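Local coordinates for protein histidinol-phosphatase (Listeria monocytogenes serotype 4b str. H7858, PDB 6NLR) that probably hydrolyses histidinol phosphate to histidinol in histidine biosynthesis, using a trinuclear metal centre in a PHP-family active site, at residues C12-H17 with D258-Q263. Residues are numbered along the deposited sequence; the frame is centred on the assembly and turned at random.
Sequences CPHGTH and DSHGVQ. With MN (manganese (II) ion), chain D; CO (cobalt (II) ion), chain F.
Thr16 turns OG1 between its backbone N and carbonyl carbon (chi1 62°), which delivers the hydroxyl to His260 O, while His260 sets CG beside its own backbone N (chi1 -77°). The pair illustrates how a metal ligand can be positioned from two sides, its carbonyl held by a neighbouring loop and its ring by a second-shell acceptor. His260 O is gripped twice, by Thr16 N at 3.1 Å in a nearly straight bond (164°) and by Thr16 OG1 at 2.6 Å, the hydroxyl lying in the carbonyl plane on a lone pair. Thr16 OG1 also accepts a hydrogen bond from Asp18 N.

The two loops, one following strand 3-7 and the other strand 253-256, meet at the metal-binding active site of a PHP domain, a family of the TIM-barrel clan. His260 NE2 binds manganese at 2.2 Å; His40 and His14 also belong to that site, though His14 as modelled turns CE1 to the metal, leaving its ring orientation doubtful. The other nitrogen of His260, ND1, donates to Asp258 O (2.8 Å), which helps fix the ring's rotation, and Asp258 OD1 binds the neighbouring cobalt at 2.2 Å. Cys12 SG reaches the His260 ring at its edge, 3.7 Å from CD2.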
ATOM      1  N   CYS A  12      -2.297  11.626   8.032  1.00 33.94           N
ATOM      2  CA  CYS A  12      -3.086  11.091   6.899  1.00 33.18           C
ATOM      3  C   CYS A  12      -4.419  11.838   6.834  1.00 31.95           C
ATOM      4  O   CYS A  12      -5.260  11.643   7.707  1.00 34.12           O
ATOM      5  CB  CYS A  12      -3.333   9.598   7.064  1.00 31.00           C
ATOM      6  SG  CYS A  12      -4.236   8.919   5.660  1.00 34.42           S
ATOM      7  N   PRO A  13      -4.686  12.668   5.806  1.00 30.67           N
ATOM      8  CA  PRO A  13      -5.924  13.454   5.760  1.00 34.69           C
ATOM      9  C   PRO A  13      -7.203  12.590   5.675  1.00 33.68           C
ATOM     10  O   PRO A  13      -8.213  13.039   6.125  1.00 36.24           O
ATOM     11  CB  PRO A  13      -5.782  14.368   4.518  1.00 34.61           C
ATOM     12  CG  PRO A  13      -4.305  14.268   4.129  1.00 33.21           C
ATOM     13  CD  PRO A  13      -3.835  12.906   4.625  1.00 34.14           C
ATOM     14  N   HIS A  14      -7.134  11.352   5.173  1.00 33.77           N
ATOM     15  CA  HIS A  14      -8.313  10.451   5.039  1.00 34.76           C
ATOM     16  C   HIS A  14      -8.368   9.421   6.179  1.00 38.77           C
ATOM     17  O   HIS A  14      -9.229   8.534   6.117  1.00 35.81           O
ATOM     18  CB  HIS A  14      -8.320   9.752   3.674  1.00 36.50           C
ATOM     19  CG  HIS A  14      -7.082   8.986   3.348  1.00 40.32           C
ATOM     20  ND1 HIS A  14      -6.902   7.656   3.662  1.00 37.85           N
ATOM     21  CD2 HIS A  14      -5.967   9.365   2.688  1.00 40.30           C
ATOM     22  CE1 HIS A  14      -5.720   7.266   3.229  1.00 38.38           C
ATOM     23  NE2 HIS A  14      -5.125   8.291   2.635  1.00 43.07           N
ATOM     24  N   GLY A  15      -7.487   9.508   7.182  1.00 38.84           N
ATOM     25  CA  GLY A  15      -7.492   8.564   8.317  1.00 37.71           C
ATOM     26  C   GLY A  15      -8.497   8.980   9.372  1.00 38.48           C
ATOM     27  O   GLY A  15      -9.273   9.934   9.119  1.00 39.31           O
ATOM     28  N   THR A  16      -8.471   8.322  10.532  1.00 34.15           N
ATOM     29  CA  THR A  16      -9.366   8.614  11.682  1.00 34.07           C
ATOM     30  C   THR A  16      -8.913   9.888  12.400  1.00 34.25           C
ATOM     31  O   THR A  16      -9.695  10.380  13.226  1.00 32.46           O
ATOM     32  CB  THR A  16      -9.362   7.454  12.692  1.00 37.16           C
ATOM     33  OG1 THR A  16      -8.013   7.348  13.173  1.00 31.97           O
ATOM     34  CG2 THR A  16      -9.848   6.152  12.083  1.00 35.03           C
ATOM     35  N   HIS A  17      -7.673  10.352  12.170  1.00 34.17           N
ATOM     36  CA  HIS A  17      -7.030  11.461  12.929  1.00 37.33           C
ATOM     37  C   HIS A  17      -6.707  11.004  14.360  1.00 38.32           C
ATOM     38  O   HIS A  17      -6.422  11.883  15.213  1.00 38.33           O
ATOM     39  CB  HIS A  17      -7.907  12.736  12.897  1.00 42.37           C
ATOM     40  CG  HIS A  17      -8.098  13.221  11.504  1.00 51.43           C
ATOM     41  ND1 HIS A  17      -9.317  13.184  10.854  1.00 54.36           N
ATOM     42  CD2 HIS A  17      -7.194  13.667  10.606  1.00 56.45           C
ATOM     43  CE1 HIS A  17      -9.161  13.631   9.625  1.00 58.77           C
ATOM     44  NE2 HIS A  17      -7.866  13.928   9.448  1.00 58.67           N
ATOM     45  N   ASP A 258      -2.320  -1.903   7.652  1.00 21.15           N
ATOM     46  CA  ASP A 258      -2.753  -0.648   6.985  1.00 22.83           C
ATOM     47  C   ASP A 258      -3.596   0.192   7.963  1.00 22.56           C
ATOM     48  O   ASP A 258      -4.608   0.771   7.531  1.00 23.02           O
ATOM     49  CB  ASP A 258      -3.495  -0.954   5.689  1.00 21.50           C
ATOM     50  CG  ASP A 258      -3.109  -0.016   4.566  1.00 22.81           C
ATOM     51  OD1 ASP A 258      -2.701   1.113   4.871  1.00 20.60           O
ATOM     52  OD2 ASP A 258      -3.174  -0.444   3.405  1.00 25.74           O
ATOM     53  N   SER A 259      -3.214   0.241   9.236  1.00 22.70           N
ATOM     54  CA  SER A 259      -4.008   0.889  10.316  1.00 25.08           C
ATOM     55  C   SER A 259      -4.106   2.400  10.063  1.00 24.54           C
ATOM     56  O   SER A 259      -3.051   3.031   9.825  1.00 21.00           O
ATOM     57  CB  SER A 259      -3.418   0.575  11.664  1.00 26.33           C
ATOM     58  OG  SER A 259      -3.673  -0.783  12.016  1.00 27.45           O
ATOM     59  N   HIS A 260      -5.320   2.951  10.096  1.00 22.52           N
ATOM     60  CA  HIS A 260      -5.594   4.405  10.002  1.00 25.93           C
ATOM     61  C   HIS A 260      -6.139   4.923  11.340  1.00 29.77           C
ATOM     62  O   HIS A 260      -6.508   6.134  11.422  1.00 32.43           O
ATOM     63  CB  HIS A 260      -6.512   4.658   8.811  1.00 26.41           C
ATOM     64  CG  HIS A 260      -5.770   4.587   7.524  1.00 28.51           C
ATOM     65  ND1 HIS A 260      -5.304   3.408   6.996  1.00 29.08           N
ATOM     66  CD2 HIS A 260      -5.388   5.553   6.663  1.00 29.99           C
ATOM     67  CE1 HIS A 260      -4.691   3.640   5.857  1.00 28.77           C
ATOM     68  NE2 HIS A 260      -4.711   4.939   5.630  1.00 29.06           N
ATOM     69  N   GLY A 261      -6.126   4.062  12.358  1.00 28.03           N
ATOM     70  CA  GLY A 261      -6.598   4.374  13.711  1.00 29.96           C
ATOM     71  C   GLY A 261      -6.332   3.226  14.665  1.00 30.42           C
ATOM     72  O   GLY A 261      -5.899   2.152  14.208  1.00 26.15           O
ATOM     73  N   VAL A 262      -6.601   3.461  15.944  1.00 30.14           N
ATOM     74  CA  VAL A 262      -6.386   2.508  17.066  1.00 33.10           C
ATOM     75  C   VAL A 262      -7.173   1.214  16.812  1.00 31.37           C
ATOM     76  O   VAL A 262      -6.634   0.138  17.081  1.00 30.29           O
ATOM     77  CB  VAL A 262      -6.777   3.170  18.399  1.00 34.21           C
ATOM     78  CG1 VAL A 262      -6.690   2.200  19.572  1.00 36.13           C
ATOM     79  CG2 VAL A 262      -5.909   4.397  18.661  1.00 35.17           C
ATOM     80  N   GLN A 263      -8.403   1.311  16.312  1.00 31.46           N
ATOM     81  CA  GLN A 263      -9.311   0.143  16.196  1.00 32.70           C
ATOM     82  C   GLN A 263      -8.758  -0.829  15.154  1.00 30.44           C
ATOM     83  O   GLN A 263      -9.083  -1.993  15.238  1.00 29.99           O
ATOM     84  CB  GLN A 263     -10.737   0.579  15.854  1.00 37.59           C
ATOM     85  CG  GLN A 263     -11.438   1.296  17.004  1.00 45.90           C
ATOM     86  CD  GLN A 263     -11.412   0.545  18.316  1.00 53.03           C
ATOM     87  OE1 GLN A 263     -10.603   0.837  19.206  1.00 51.63           O
ATOM     88  NE2 GLN A 263     -12.304  -0.431  18.442  1.00 60.50           N
TER
HETATM   89 MN    MN D 301      -4.303   5.741   3.657  0.83 27.66          MN
HETATM   90 CO    CO F 303      -1.451   2.283   3.460  1.00 22.38          CO
HETATM   91  O   HOH W   1      -2.193   1.265   1.649  1.00 18.48           O